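PDB 3QWT: putative GH105 family protein from Salmonella enterica subsp. enterica serovar Paratyphi A, which is of unknown function but, as a possible GH105 family member with an alpha/alpha toroid, probably acts as a hydrolase on unsaturated sugar-containing substrates. Local coordinates for residues N162-W167 with W217-H222; M166-L171 with Q203-K208; H223-A228 with M347-D352. One frame throughout, in Å; residues are numbered along the deposited sequence.

Interaction 1 of 3, residues N162-W167 with W217-H222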
ATOM      1  N   ASN A 162     -47.210  -5.190   2.973  1.00 32.33           N
ATOM      2  CA  ASN A 162     -46.880  -3.983   3.721  1.00 33.67           C
ATOM      3  C   ASN A 162     -46.247  -2.945   2.809  1.00 40.43           C
ATOM      4  O   ASN A 162     -45.202  -2.362   3.111  1.00 32.94           O
ATOM      5  CB  ASN A 162     -45.970  -4.303   4.899  1.00 38.15           C
ATOM      6  CG  ASN A 162     -46.645  -5.189   5.914  1.00 46.91           C
ATOM      7  OD1 ASN A 162     -47.804  -4.976   6.260  1.00 52.04           O
ATOM      8  ND2 ASN A 162     -45.933  -6.203   6.384  1.00 46.17           N
ATOM      9  N   HIS A 163     -46.900  -2.721   1.680  1.00 45.06           N
ATOM     10  CA  HIS A 163     -46.432  -1.752   0.713  1.00 40.98           C
ATOM     11  C   HIS A 163     -45.939  -0.474   1.393  1.00 38.13           C
ATOM     12  O   HIS A 163     -46.575   0.050   2.318  1.00 34.20           O
ATOM     13  CB  HIS A 163     -47.543  -1.433  -0.283  1.00 43.14           C
ATOM     14  CG  HIS A 163     -47.057  -0.738  -1.510  1.00 43.46           C
ATOM     15  ND1 HIS A 163     -46.145  -1.311  -2.373  1.00 50.16           N
ATOM     16  CD2 HIS A 163     -47.331   0.489  -2.010  1.00 36.87           C
ATOM     17  CE1 HIS A 163     -45.886  -0.468  -3.355  1.00 48.37           C
ATOM     18  NE2 HIS A 163     -46.592   0.632  -3.157  1.00 41.58           N
ATOM     19  N   GLN A 164     -44.780   0.003   0.947  1.00 37.43           N
ATOM     20  CA  GLN A 164     -44.255   1.303   1.374  1.00 37.61           C
ATOM     21  C   GLN A 164     -43.934   1.448   2.868  1.00 37.95           C
ATOM     22  O   GLN A 164     -43.650   2.553   3.317  1.00 31.31           O
ATOM     23  CB  GLN A 164     -45.217   2.421   0.961  1.00 35.39           C
ATOM     24  CG  GLN A 164     -45.279   2.660  -0.532  1.00 36.02           C
ATOM     25  CD  GLN A 164     -44.057   3.392  -1.055  1.00 41.15           C
ATOM     26  OE1 GLN A 164     -42.928   3.132  -0.637  1.00 44.36           O
ATOM     27  NE2 GLN A 164     -44.280   4.322  -1.967  1.00 46.25           N
ATOM     28  N   GLN A 165     -43.980   0.356   3.630  1.00 40.24           N
ATOM     29  CA  GLN A 165     -43.735   0.429   5.079  1.00 37.21           C
ATOM     30  C   GLN A 165     -42.313   0.031   5.464  1.00 38.00           C
ATOM     31  O   GLN A 165     -41.721  -0.887   4.855  1.00 33.32           O
ATOM     32  CB  GLN A 165     -44.695  -0.481   5.856  1.00 29.27           C
ATOM     33  CG  GLN A 165     -46.165  -0.163   5.730  1.00 37.93           C
ATOM     34  CD  GLN A 165     -47.011  -1.127   6.564  1.00 39.51           C
ATOM     35  OE1 GLN A 165     -46.529  -1.683   7.551  1.00 42.46           O
ATOM     36  NE2 GLN A 165     -48.264  -1.331   6.168  1.00 34.48           N
HETATM   37  N   MSE A 166     -41.793   0.713   6.491  1.00 36.75           N
HETATM   38  CA  MSE A 166     -40.514   0.380   7.130  1.00 35.74           C
HETATM   39  C   MSE A 166     -40.750   0.156   8.630  1.00 37.62           C
HETATM   40  O   MSE A 166     -41.435   0.951   9.279  1.00 37.72           O
HETATM   41  CB  MSE A 166     -39.492   1.499   6.914  1.00 35.83           C
HETATM   42  CG  MSE A 166     -39.058   1.687   5.460  1.00 36.71           C
HETATM   43 SE   MSE A 166     -37.739   3.115   5.115  0.75 46.79          SE
HETATM   44  CE  MSE A 166     -36.157   2.399   6.052  1.00 21.35           C
ATOM     45  N   TRP A 167     -40.206  -0.926   9.181  1.00 34.87           N
ATOM     46  CA  TRP A 167     -40.396  -1.210  10.611  1.00 36.39           C
ATOM     47  C   TRP A 167     -39.070  -1.302  11.352  1.00 35.12           C
ATOM     48  O   TRP A 167     -38.046  -1.656  10.754  1.00 28.58           O
ATOM     49  CB  TRP A 167     -41.119  -2.551  10.819  1.00 35.46           C
ATOM     50  CG  TRP A 167     -42.475  -2.675  10.207  1.00 36.24           C
ATOM     51  CD1 TRP A 167     -43.022  -1.882   9.251  1.00 37.67           C
ATOM     52  CD2 TRP A 167     -43.456  -3.672  10.514  1.00 33.53           C
ATOM     53  NE1 TRP A 167     -44.285  -2.323   8.938  1.00 41.32           N
ATOM     54  CE2 TRP A 167     -44.572  -3.425   9.695  1.00 35.81           C
ATOM     55  CE3 TRP A 167     -43.494  -4.749  11.402  1.00 36.26           C
ATOM     56  CZ2 TRP A 167     -45.731  -4.212   9.743  1.00 41.17           C
ATOM     57  CZ3 TRP A 167     -44.640  -5.539  11.443  1.00 41.67           C
ATOM     58  CH2 TRP A 167     -45.745  -5.259  10.621  1.00 39.72           C
ATOM     59  N   TRP A 217     -43.201   3.154   9.948  1.00 34.02           N
ATOM     60  CA  TRP A 217     -43.277   4.307   9.056  1.00 31.83           C
ATOM     61  C   TRP A 217     -43.848   3.861   7.716  1.00 34.95           C
ATOM     62  O   TRP A 217     -43.517   2.779   7.212  1.00 35.72           O
ATOM     63  CB  TRP A 217     -41.879   4.908   8.829  1.00 27.27           C
ATOM     64  CG  TRP A 217     -41.803   5.826   7.638  1.00 29.63           C
ATOM     65  CD1 TRP A 217     -41.360   5.507   6.390  1.00 38.21           C
ATOM     66  CD2 TRP A 217     -42.192   7.202   7.583  1.00 31.97           C
ATOM     67  NE1 TRP A 217     -41.449   6.599   5.563  1.00 33.79           N
ATOM     68  CE2 TRP A 217     -41.965   7.649   6.274  1.00 35.94           C
ATOM     69  CE3 TRP A 217     -42.728   8.096   8.514  1.00 35.29           C
ATOM     70  CZ2 TRP A 217     -42.235   8.956   5.875  1.00 38.68           C
ATOM     71  CZ3 TRP A 217     -43.000   9.388   8.115  1.00 37.59           C
ATOM     72  CH2 TRP A 217     -42.756   9.806   6.809  1.00 34.94           C
ATOM     73  N   SER A 218     -44.683   4.698   7.121  1.00 32.36           N
ATOM     74  CA  SER A 218     -45.167   4.409   5.783  1.00 39.64           C
ATOM     75  C   SER A 218     -44.961   5.576   4.828  1.00 40.78           C
ATOM     76  O   SER A 218     -45.259   6.728   5.155  1.00 40.44           O
ATOM     77  CB  SER A 218     -46.640   4.016   5.800  1.00 42.40           C
ATOM     78  OG  SER A 218     -47.077   3.793   4.475  1.00 41.77           O
ATOM     79  N   TYR A 219     -44.454   5.270   3.641  1.00 31.06           N
ATOM     80  CA  TYR A 219     -44.269   6.299   2.632  1.00 34.28           C
ATOM     81  C   TYR A 219     -45.577   6.581   1.908  1.00 40.57           C
ATOM     82  O   TYR A 219     -45.685   7.531   1.135  1.00 44.94           O
ATOM     83  CB  TYR A 219     -43.169   5.912   1.650  1.00 35.07           C
ATOM     84  CG  TYR A 219     -41.779   6.303   2.120  1.00 34.00           C
ATOM     85  CD1 TYR A 219     -40.815   5.346   2.374  1.00 34.75           C
ATOM     86  CD2 TYR A 219     -41.441   7.634   2.304  1.00 32.97           C
ATOM     87  CE1 TYR A 219     -39.545   5.703   2.793  1.00 34.53           C
ATOM     88  CE2 TYR A 219     -40.181   8.000   2.717  1.00 35.77           C
ATOM     89  CZ  TYR A 219     -39.235   7.028   2.961  1.00 36.13           C
ATOM     90  OH  TYR A 219     -37.981   7.385   3.386  1.00 36.87           O
ATOM     91  N   ASP A 220     -46.576   5.749   2.168  1.00 38.03           N
ATOM     92  CA  ASP A 220     -47.901   6.014   1.661  1.00 43.18           C
ATOM     93  C   ASP A 220     -48.622   6.834   2.724  1.00 46.54           C
ATOM     94  O   ASP A 220     -49.310   6.299   3.582  1.00 43.91           O
ATOM     95  CB  ASP A 220     -48.617   4.706   1.350  1.00 53.66           C
ATOM     96  CG  ASP A 220     -50.065   4.912   0.959  1.00 65.14           C
ATOM     97  OD1 ASP A 220     -50.463   6.079   0.731  1.00 68.59           O
ATOM     98  OD2 ASP A 220     -50.803   3.906   0.877  1.00 67.71           O
ATOM     99  N   GLY A 221     -48.411   8.144   2.686  1.00 52.56           N
ATOM    100  CA  GLY A 221     -49.026   9.039   3.646  1.00 50.01           C
ATOM    101  C   GLY A 221     -48.002   9.661   4.576  1.00 46.02           C
ATOM    102  O   GLY A 221     -48.341  10.519   5.379  1.00 43.77           O
ATOM    103  N   HIS A 222     -46.750   9.222   4.475  1.00 41.74           N
ATOM    104  CA  HIS A 222     -45.695   9.748   5.335  1.00 45.36           C
ATOM    105  C   HIS A 222     -46.121   9.916   6.793  1.00 41.82           C
ATOM    106  O   HIS A 222     -46.129  11.026   7.319  1.00 35.24           O
ATOM    107  CB  HIS A 222     -45.182  11.085   4.795  1.00 52.43           C
ATOM    108  CG  HIS A 222     -44.567  10.980   3.437  1.00 49.03           C
ATOM    109  ND1 HIS A 222     -45.305  10.699   2.310  1.00 50.58           N
ATOM    110  CD2 HIS A 222     -43.280  11.094   3.027  1.00 47.53           C
ATOM    111  CE1 HIS A 222     -44.502  10.649   1.261  1.00 53.65           C
ATOM    112  NE2 HIS A 222     -43.267  10.887   1.670  1.00 48.07           N
TER
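M166 and W217 form a hydrogen-bonded pair, and Q165 and S218 a non-hydrogen-bonded pair, of a short two-stranded antiparallel sheet whose touching parts, 163-166 and 217-220, run 153° apart. M166 N gives to W217 O at 2.8 Å, and W217 N returns a bond to M166 O. The ladder continues past the strand end, where Y219 N reaches Q164 O at 2.9 Å in a nearly straight bond, N-H...O 172°. Two CA-H...O contacts fill in between, S218 CA to Q164 O and Q165 CA to W217 O.

On the face carrying M166 and W217, the M166 CB meets the edge of the indole near CD1. The chain runs straight through chi2, and SE stops 3.9 Å from Y219 CE1, an oblique Met-aromatic contact. W217 NE1 stands 3.2 Å above the plane of the Y219 ring, over its centre. The amide of Q164, bent back at chi2 (-75°), crosses the Y219 side chain at about a right angle and lays OE1 3.6 Å from Y219 CB; its NE2 is bonded to D149. On the other face, Q165 OE1 accepts from W167 NE1 at 2.7 Å, in the amide plane and close to the indole plane. S218 OG accepts from D220 N, an ST turn.

The backbone bonds therefore fix the register, while the phenol, whose OH bonds N204 of helix 188-205, sits beneath an indole N-H that would be drawn to its pi electrons.

Interaction 2 of 3, residues M166-L171 with Q203-K208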
HETATM    1  N   MSE A 166     -41.793   0.713   6.491  1.00 36.75           N
HETATM    2  CA  MSE A 166     -40.514   0.380   7.130  1.00 35.74           C
HETATM    3  C   MSE A 166     -40.750   0.156   8.630  1.00 37.62           C
HETATM    4  O   MSE A 166     -41.435   0.951   9.279  1.00 37.72           O
HETATM    5  CB  MSE A 166     -39.492   1.499   6.914  1.00 35.83           C
HETATM    6  CG  MSE A 166     -39.058   1.687   5.460  1.00 36.71           C
HETATM    7 SE   MSE A 166     -37.739   3.115   5.115  0.75 46.79          SE
HETATM    8  CE  MSE A 166     -36.157   2.399   6.052  1.00 21.35           C
ATOM      9  N   TRP A 167     -40.206  -0.926   9.181  1.00 34.87           N
ATOM     10  CA  TRP A 167     -40.396  -1.210  10.611  1.00 36.39           C
ATOM     11  C   TRP A 167     -39.070  -1.302  11.352  1.00 35.12           C
ATOM     12  O   TRP A 167     -38.046  -1.656  10.754  1.00 28.58           O
ATOM     13  CB  TRP A 167     -41.119  -2.551  10.819  1.00 35.46           C
ATOM     14  CG  TRP A 167     -42.475  -2.675  10.207  1.00 36.24           C
ATOM     15  CD1 TRP A 167     -43.022  -1.882   9.251  1.00 37.67           C
ATOM     16  CD2 TRP A 167     -43.456  -3.672  10.514  1.00 33.53           C
ATOM     17  NE1 TRP A 167     -44.285  -2.323   8.938  1.00 41.32           N
ATOM     18  CE2 TRP A 167     -44.572  -3.425   9.695  1.00 35.81           C
ATOM     19  CE3 TRP A 167     -43.494  -4.749  11.402  1.00 36.26           C
ATOM     20  CZ2 TRP A 167     -45.731  -4.212   9.743  1.00 41.17           C
ATOM     21  CZ3 TRP A 167     -44.640  -5.539  11.443  1.00 41.67           C
ATOM     22  CH2 TRP A 167     -45.745  -5.259  10.621  1.00 39.72           C
ATOM     23  N   ASP A 168     -39.099  -1.038  12.660  1.00 25.15           N
ATOM     24  CA  ASP A 168     -37.950  -1.343  13.520  1.00 27.64           C
ATOM     25  C   ASP A 168     -37.368  -2.744  13.236  1.00 26.27           C
ATOM     26  O   ASP A 168     -36.169  -2.905  13.076  1.00 33.98           O
ATOM     27  CB  ASP A 168     -38.362  -1.320  14.990  1.00 22.41           C
ATOM     28  CG  ASP A 168     -39.043  -0.008  15.405  1.00 34.70           C
ATOM     29  OD1 ASP A 168     -39.021   0.978  14.646  1.00 35.50           O
ATOM     30  OD2 ASP A 168     -39.601   0.034  16.513  1.00 40.61           O
ATOM     31  N   ASP A 169     -38.251  -3.739  13.225  1.00 25.81           N
ATOM     32  CA  ASP A 169     -37.896  -5.146  13.227  1.00 27.22           C
ATOM     33  C   ASP A 169     -36.964  -5.489  12.045  1.00 32.84           C
ATOM     34  O   ASP A 169     -36.138  -6.399  12.120  1.00 40.33           O
ATOM     35  CB  ASP A 169     -39.176  -6.013  13.187  1.00 34.67           C
ATOM     36  CG  ASP A 169     -40.209  -5.628  14.290  1.00 45.39           C
ATOM     37  OD1 ASP A 169     -40.494  -6.455  15.192  1.00 40.44           O
ATOM     38  OD2 ASP A 169     -40.743  -4.497  14.256  1.00 41.98           O
ATOM     39  N   THR A 170     -37.102  -4.756  10.953  1.00 25.96           N
ATOM     40  CA  THR A 170     -36.268  -4.996   9.793  1.00 32.30           C
ATOM     41  C   THR A 170     -34.808  -4.942  10.196  1.00 31.12           C
ATOM     42  O   THR A 170     -34.012  -5.680   9.656  1.00 24.43           O
ATOM     43  CB  THR A 170     -36.546  -3.978   8.693  1.00 31.40           C
ATOM     44  OG1 THR A 170     -37.923  -4.070   8.318  1.00 34.69           O
ATOM     45  CG2 THR A 170     -35.677  -4.231   7.475  1.00 27.89           C
ATOM     46  N   LEU A 171     -34.453  -4.097  11.164  1.00 27.73           N
ATOM     47  CA  LEU A 171     -33.025  -3.955  11.463  1.00 33.86           C
ATOM     48  C   LEU A 171     -32.431  -5.248  12.009  1.00 31.84           C
ATOM     49  O   LEU A 171     -31.264  -5.549  11.758  1.00 28.33           O
ATOM     50  CB  LEU A 171     -32.721  -2.749  12.369  1.00 32.44           C
ATOM     51  CG  LEU A 171     -32.849  -1.396  11.647  1.00 37.42           C
ATOM     52  CD1 LEU A 171     -33.040  -0.251  12.625  1.00 41.08           C
ATOM     53  CD2 LEU A 171     -31.650  -1.126  10.732  1.00 33.99           C
ATOM     54  N   GLN A 203     -33.699   7.944  10.208  1.00 34.00           N
ATOM     55  CA  GLN A 203     -34.446   9.083   9.669  1.00 33.06           C
ATOM     56  C   GLN A 203     -35.965   8.959   9.876  1.00 38.25           C
ATOM     57  O   GLN A 203     -36.629   9.922  10.246  1.00 38.75           O
ATOM     58  CB  GLN A 203     -34.142   9.254   8.179  1.00 31.05           C
ATOM     59  CG  GLN A 203     -34.911  10.387   7.494  1.00 32.92           C
ATOM     60  CD  GLN A 203     -34.398  10.651   6.075  1.00 37.13           C
ATOM     61  OE1 GLN A 203     -33.194  10.861   5.863  1.00 37.38           O
ATOM     62  NE2 GLN A 203     -35.307  10.629   5.096  1.00 30.31           N
ATOM     63  N   ASN A 204     -36.503   7.766   9.650  1.00 35.78           N
ATOM     64  CA  ASN A 204     -37.946   7.575   9.572  1.00 37.44           C
ATOM     65  C   ASN A 204     -38.602   7.093  10.859  1.00 34.69           C
ATOM     66  O   ASN A 204     -39.806   7.277  11.049  1.00 34.86           O
ATOM     67  CB  ASN A 204     -38.310   6.605   8.431  1.00 40.39           C
ATOM     68  CG  ASN A 204     -38.155   7.227   7.049  1.00 45.72           C
ATOM     69  OD1 ASN A 204     -38.196   8.451   6.885  1.00 39.28           O
ATOM     70  ND2 ASN A 204     -37.988   6.375   6.039  1.00 49.73           N
ATOM     71  N   LEU A 205     -37.825   6.478  11.742  1.00 33.91           N
ATOM     72  CA  LEU A 205     -38.417   5.796  12.891  1.00 36.08           C
ATOM     73  C   LEU A 205     -38.025   6.391  14.243  1.00 37.46           C
ATOM     74  O   LEU A 205     -38.804   6.335  15.188  1.00 43.13           O
ATOM     75  CB  LEU A 205     -38.107   4.305  12.844  1.00 27.38           C
ATOM     76  CG  LEU A 205     -38.745   3.597  11.644  1.00 36.80           C
ATOM     77  CD1 LEU A 205     -38.043   2.269  11.332  1.00 36.46           C
ATOM     78  CD2 LEU A 205     -40.256   3.375  11.852  1.00 35.98           C
HETATM   79  N   MSE A 206     -36.826   6.961  14.338  1.00 31.97           N
HETATM   80  CA  MSE A 206     -36.414   7.574  15.585  1.00 33.31           C
HETATM   81  C   MSE A 206     -37.298   8.779  15.923  1.00 32.16           C
HETATM   82  O   MSE A 206     -37.665   9.576  15.060  1.00 37.64           O
HETATM   83  CB  MSE A 206     -34.950   8.004  15.530  1.00 41.31           C
HETATM   84  CG  MSE A 206     -34.485   8.706  16.809  1.00 47.24           C
HETATM   85 SE   MSE A 206     -32.746   9.611  16.657  0.57 41.35          SE
HETATM   86  CE  MSE A 206     -32.855  10.505  18.399  1.00 41.92           C
ATOM     87  N   ASP A 207     -37.625   8.910  17.195  1.00 34.48           N
ATOM     88  CA  ASP A 207     -38.385  10.058  17.671  1.00 32.01           C
ATOM     89  C   ASP A 207     -37.430  11.007  18.367  1.00 35.55           C
ATOM     90  O   ASP A 207     -37.098  10.804  19.533  1.00 33.03           O
ATOM     91  CB  ASP A 207     -39.434   9.594  18.663  1.00 38.25           C
ATOM     92  CG  ASP A 207     -40.178  10.745  19.293  1.00 40.41           C
ATOM     93  OD1 ASP A 207     -40.322  11.780  18.618  1.00 44.19           O
ATOM     94  OD2 ASP A 207     -40.614  10.604  20.451  1.00 43.08           O
ATOM     95  N   LYS A 208     -36.960  12.026  17.655  1.00 32.39           N
ATOM     96  CA  LYS A 208     -36.013  12.959  18.248  1.00 33.43           C
ATOM     97  C   LYS A 208     -36.588  13.553  19.548  1.00 41.72           C
ATOM     98  O   LYS A 208     -35.841  13.945  20.436  1.00 42.19           O
ATOM     99  CB  LYS A 208     -35.679  14.071  17.262  1.00 32.96           C
ATOM    100  CG  LYS A 208     -36.909  14.861  16.854  1.00 43.91           C
ATOM    101  CD  LYS A 208     -36.601  15.854  15.747  1.00 47.18           C
ATOM    102  CE  LYS A 208     -37.881  16.272  15.061  1.00 42.22           C
ATOM    103  NZ  LYS A 208     -37.682  17.509  14.304  1.00 44.88           N
TER
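In this alpha/alpha toroid, M166, W167 and D168 meet N204 and L205 where strand 165-167 leads into helix 170-184 and helix 188-205 reaches its C-terminal end. The 31 residues between the two segments are nearly all helical, and the contact joins the two chain ends at the open end of the helix pair 170-184 and 188-205. A type I turn from W167 to T170 makes the passage from strand to helix, with T170 N bonded to W167 O and L171 N to D168 O.

L205 carries most of the apolar side of the contact. Its chi1 of -65° sets CG beside the backbone N, and the branch from there reaches the strand end and the turn, its two methyls dividing the work. CD2 lies 3.7 Å from M166 O, and CD1 is equally close to W167 C. D168 approaches the same leucine obliquely: its OD1 rests 3.7 Å from CD1 and remains within 4.0 Å of L205 CB, CG and CD2, so a carboxylate oxygen lies alongside an aliphatic surface. W217 also packs on both L205 and N204.

One residue back along helix 188-205, N204 crosses the selenomethionine side chain of M166 at about a right angle. N204 ND2 is also hydrogen-bonded to Y219 OH, which would help to hold the amide in this orientation. K208 of the second subunit packs on the N204 side chain, placing this buried contact next to the subunit interface. The bend of M166 at chi3 (66°) turns CE aside, and SE lies 3.4 Å from N204 ND2.

Interaction 3 of 3, residues H223-A228 with M347-D352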
ATOM      1  N   HIS A 223     -46.463   8.807   7.440  1.00 43.65           N
ATOM      2  CA  HIS A 223     -46.840   8.823   8.845  1.00 42.48           C
ATOM      3  C   HIS A 223     -46.187   7.659   9.593  1.00 39.64           C
ATOM      4  O   HIS A 223     -45.607   6.747   8.974  1.00 32.79           O
ATOM      5  CB  HIS A 223     -48.365   8.750   8.980  1.00 37.79           C
ATOM      6  CG  HIS A 223     -48.953   7.512   8.380  1.00 45.58           C
ATOM      7  ND1 HIS A 223     -48.976   6.304   9.044  1.00 41.28           N
ATOM      8  CD2 HIS A 223     -49.523   7.288   7.172  1.00 48.58           C
ATOM      9  CE1 HIS A 223     -49.544   5.392   8.275  1.00 47.87           C
ATOM     10  NE2 HIS A 223     -49.884   5.962   7.132  1.00 49.24           N
ATOM     11  N   ASN A 224     -46.257   7.718  10.922  1.00 40.09           N
ATOM     12  CA  ASN A 224     -45.773   6.641  11.779  1.00 39.82           C
ATOM     13  C   ASN A 224     -46.904   5.854  12.434  1.00 42.22           C
ATOM     14  O   ASN A 224     -46.781   5.416  13.580  1.00 43.38           O
ATOM     15  CB  ASN A 224     -44.822   7.177  12.850  1.00 38.20           C
ATOM     16  CG  ASN A 224     -43.482   7.622  12.273  1.00 37.67           C
ATOM     17  OD1 ASN A 224     -43.247   8.809  12.081  1.00 32.75           O
ATOM     18  ND2 ASN A 224     -42.605   6.660  11.978  1.00 34.05           N
ATOM     19  N   PHE A 225     -47.995   5.660  11.698  1.00 45.45           N
ATOM     20  CA  PHE A 225     -49.156   4.918  12.214  1.00 49.71           C
ATOM     21  C   PHE A 225     -49.601   5.476  13.561  1.00 53.96           C
ATOM     22  O   PHE A 225     -49.819   6.683  13.702  1.00 51.57           O
ATOM     23  CB  PHE A 225     -48.855   3.412  12.294  1.00 43.55           C
ATOM     24  CG  PHE A 225     -48.538   2.803  10.957  1.00 42.24           C
ATOM     25  CD1 PHE A 225     -49.523   2.161  10.219  1.00 43.60           C
ATOM     26  CD2 PHE A 225     -47.272   2.938  10.402  1.00 39.75           C
ATOM     27  CE1 PHE A 225     -49.240   1.638   8.969  1.00 46.70           C
ATOM     28  CE2 PHE A 225     -46.981   2.411   9.155  1.00 43.81           C
ATOM     29  CZ  PHE A 225     -47.965   1.756   8.437  1.00 45.86           C
ATOM     30  N   ALA A 226     -49.712   4.603  14.553  1.00 53.48           N
ATOM     31  CA  ALA A 226     -50.178   5.012  15.876  1.00 49.56           C
ATOM     32  C   ALA A 226     -49.116   5.775  16.672  1.00 50.69           C
ATOM     33  O   ALA A 226     -49.339   6.105  17.832  1.00 50.90           O
ATOM     34  CB  ALA A 226     -50.648   3.797  16.659  1.00 47.34           C
ATOM     35  N   ASN A 227     -47.970   6.061  16.053  1.00 46.03           N
ATOM     36  CA  ASN A 227     -46.848   6.662  16.778  1.00 50.35           C
ATOM     37  C   ASN A 227     -46.546   5.880  18.057  1.00 45.68           C
ATOM     38  O   ASN A 227     -46.340   6.455  19.120  1.00 40.17           O
ATOM     39  CB  ASN A 227     -47.114   8.138  17.113  1.00 51.03           C
ATOM     40  CG  ASN A 227     -47.117   9.036  15.881  1.00 50.12           C
ATOM     41  OD1 ASN A 227     -47.084   8.571  14.746  1.00 54.31           O
ATOM     42  ND2 ASN A 227     -47.170  10.331  16.109  1.00 55.76           N
ATOM     43  N   ALA A 228     -46.505   4.560  17.931  1.00 41.11           N
ATOM     44  CA  ALA A 228     -46.287   3.689  19.075  1.00 42.71           C
ATOM     45  C   ALA A 228     -44.818   3.589  19.470  1.00 43.47           C
ATOM     46  O   ALA A 228     -43.952   3.271  18.652  1.00 42.43           O
ATOM     47  CB  ALA A 228     -46.864   2.293  18.797  1.00 48.98           C
HETATM   48  N   MSE A 347     -48.201  -4.213  12.940  1.00 46.33           N
HETATM   49  CA  MSE A 347     -48.234  -2.762  13.019  1.00 47.97           C
HETATM   50  C   MSE A 347     -49.606  -2.310  13.486  1.00 48.04           C
HETATM   51  O   MSE A 347     -50.629  -2.680  12.898  1.00 50.82           O
HETATM   52  CB  MSE A 347     -47.909  -2.125  11.670  1.00 44.78           C
HETATM   53  CG  MSE A 347     -47.899  -0.607  11.727  1.00 43.93           C
HETATM   54 SE   MSE A 347     -46.370   0.017  12.760  0.72 48.22          SE
HETATM   55  CE  MSE A 347     -45.008  -1.170  11.922  1.00 27.40           C
ATOM     56  N   GLY A 348     -49.627  -1.516  14.547  1.00 39.04           N
ATOM     57  CA  GLY A 348     -50.883  -1.037  15.090  1.00 42.88           C
ATOM     58  C   GLY A 348     -51.290   0.276  14.464  1.00 47.55           C
ATOM     59  O   GLY A 348     -50.440   1.108  14.137  1.00 47.61           O
ATOM     60  N   HIS A 349     -52.593   0.458  14.281  1.00 50.64           N
ATOM     61  CA  HIS A 349     -53.121   1.715  13.768  1.00 51.28           C
ATOM     62  C   HIS A 349     -53.665   2.574  14.905  1.00 48.07           C
ATOM     63  O   HIS A 349     -54.005   3.732  14.709  1.00 48.98           O
ATOM     64  CB  HIS A 349     -54.160   1.468  12.675  1.00 52.91           C
ATOM     65  CG  HIS A 349     -53.579   0.864  11.432  1.00 61.39           C
ATOM     66  ND1 HIS A 349     -53.307   1.605  10.301  1.00 68.10           N
ATOM     67  CD2 HIS A 349     -53.191  -0.403  11.150  1.00 65.33           C
ATOM     68  CE1 HIS A 349     -52.790   0.817   9.374  1.00 69.76           C
ATOM     69  NE2 HIS A 349     -52.708  -0.408   9.864  1.00 66.55           N
ATOM     70  N   ASP A 350     -53.713   1.994  16.098  1.00 46.05           N
ATOM     71  CA  ASP A 350     -53.962   2.748  17.326  1.00 49.97           C
ATOM     72  C   ASP A 350     -53.168   2.132  18.475  1.00 49.64           C
ATOM     73  O   ASP A 350     -52.688   1.000  18.370  1.00 51.19           O
ATOM     74  CB  ASP A 350     -55.470   2.823  17.668  1.00 47.82           C
ATOM     75  CG  ASP A 350     -56.124   1.451  17.775  1.00 55.30           C
ATOM     76  OD1 ASP A 350     -55.422   0.467  18.107  1.00 54.31           O
ATOM     77  OD2 ASP A 350     -57.347   1.359  17.522  1.00 54.76           O
ATOM     78  N   LEU A 351     -53.039   2.880  19.565  1.00 50.78           N
ATOM     79  CA  LEU A 351     -52.306   2.442  20.750  1.00 50.69           C
ATOM     80  C   LEU A 351     -52.915   1.204  21.411  1.00 51.04           C
ATOM     81  O   LEU A 351     -52.211   0.258  21.750  1.00 58.29           O
ATOM     82  CB  LEU A 351     -52.211   3.589  21.762  1.00 51.41           C
ATOM     83  CG  LEU A 351     -50.953   4.444  21.676  1.00 57.24           C
ATOM     84  CD1 LEU A 351     -51.076   5.719  22.502  1.00 46.30           C
ATOM     85  CD2 LEU A 351     -49.780   3.614  22.137  1.00 66.85           C
ATOM     86  N   ASP A 352     -54.225   1.214  21.594  1.00 51.97           N
ATOM     87  CA  ASP A 352     -54.893   0.070  22.193  1.00 58.60           C
ATOM     88  C   ASP A 352     -54.412  -1.244  21.573  1.00 60.12           C
ATOM     89  O   ASP A 352     -54.249  -2.246  22.275  1.00 59.10           O
ATOM     90  CB  ASP A 352     -56.410   0.209  22.060  1.00 64.64           C
ATOM     91  CG  ASP A 352     -57.024   1.033  23.180  1.00 65.71           C
ATOM     92  OD1 ASP A 352     -56.331   1.291  24.183  1.00 65.72           O
ATOM     93  OD2 ASP A 352     -58.207   1.406  23.063  1.00 68.22           O
TER
HETATM   94  O   HOH W   1     -48.138   1.656  15.331  1.00 46.94           O
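F225 meets M347, G348 and H349 where two loops at the surface of the alpha/alpha toroid come together, one between strand 216-218 and helix 231-248, the other leading into helix 351-355. Its CB lies 3.3 Å from G348 O. CG sits beside the backbone N (chi1 -61°). Over one face of the ring stands M347 CG, 3.5 Å above the plane at its centre, as a CH-pi contact. SE of this selenomethionine follows over the same face, nearer CD2 and CG, and completes a Met-aromatic pair. The opposite face is filled by H223 CE1, also over the centre, so the phenyl is sandwiched; H223 ND1 in turn accepts from F225 N in the imidazole plane. At the ring edge, CD1 points to the face of H349, 3.6 Å from H349 CE1, in an offset edge-to-face pair with planes at 78°. CE1 meets the same imidazole atom, and CZ at the tip packs on Q165 of strand 165-167.

Beside it, A226 CB presses on the backbone of H349 and D350, 3.5 Å from D350 C. D350 sits at the N-cap of helix 351-355, its OD1 taking F353 N, so the alanine abuts the helix start. A water donates to G348 O at 2.7 Å and accepts a weak bond from A226 N at 3.4 Å.

How the interactions relate
The three contacts lie about 11 to 13 Å apart, centre to centre, all displaced from the middle of the chain in the same general direction. Interactions 1 and 2 both use strand 165-167 and share M166 and W167; interaction 2 then reaches the end of helix 188-205, and interaction 1 the strand 216-218 that follows it. Interaction 3 comes later in the chain and joins the next loop to residues 347-352. Probable hydrogen bonds (S218 N to H223 O, N204 O to N224 ND2) and the packing of W167 on M347 connect them. Together they tie the small sheet, a helix end and two loops into one patch of the toroid, bordering the second subunit.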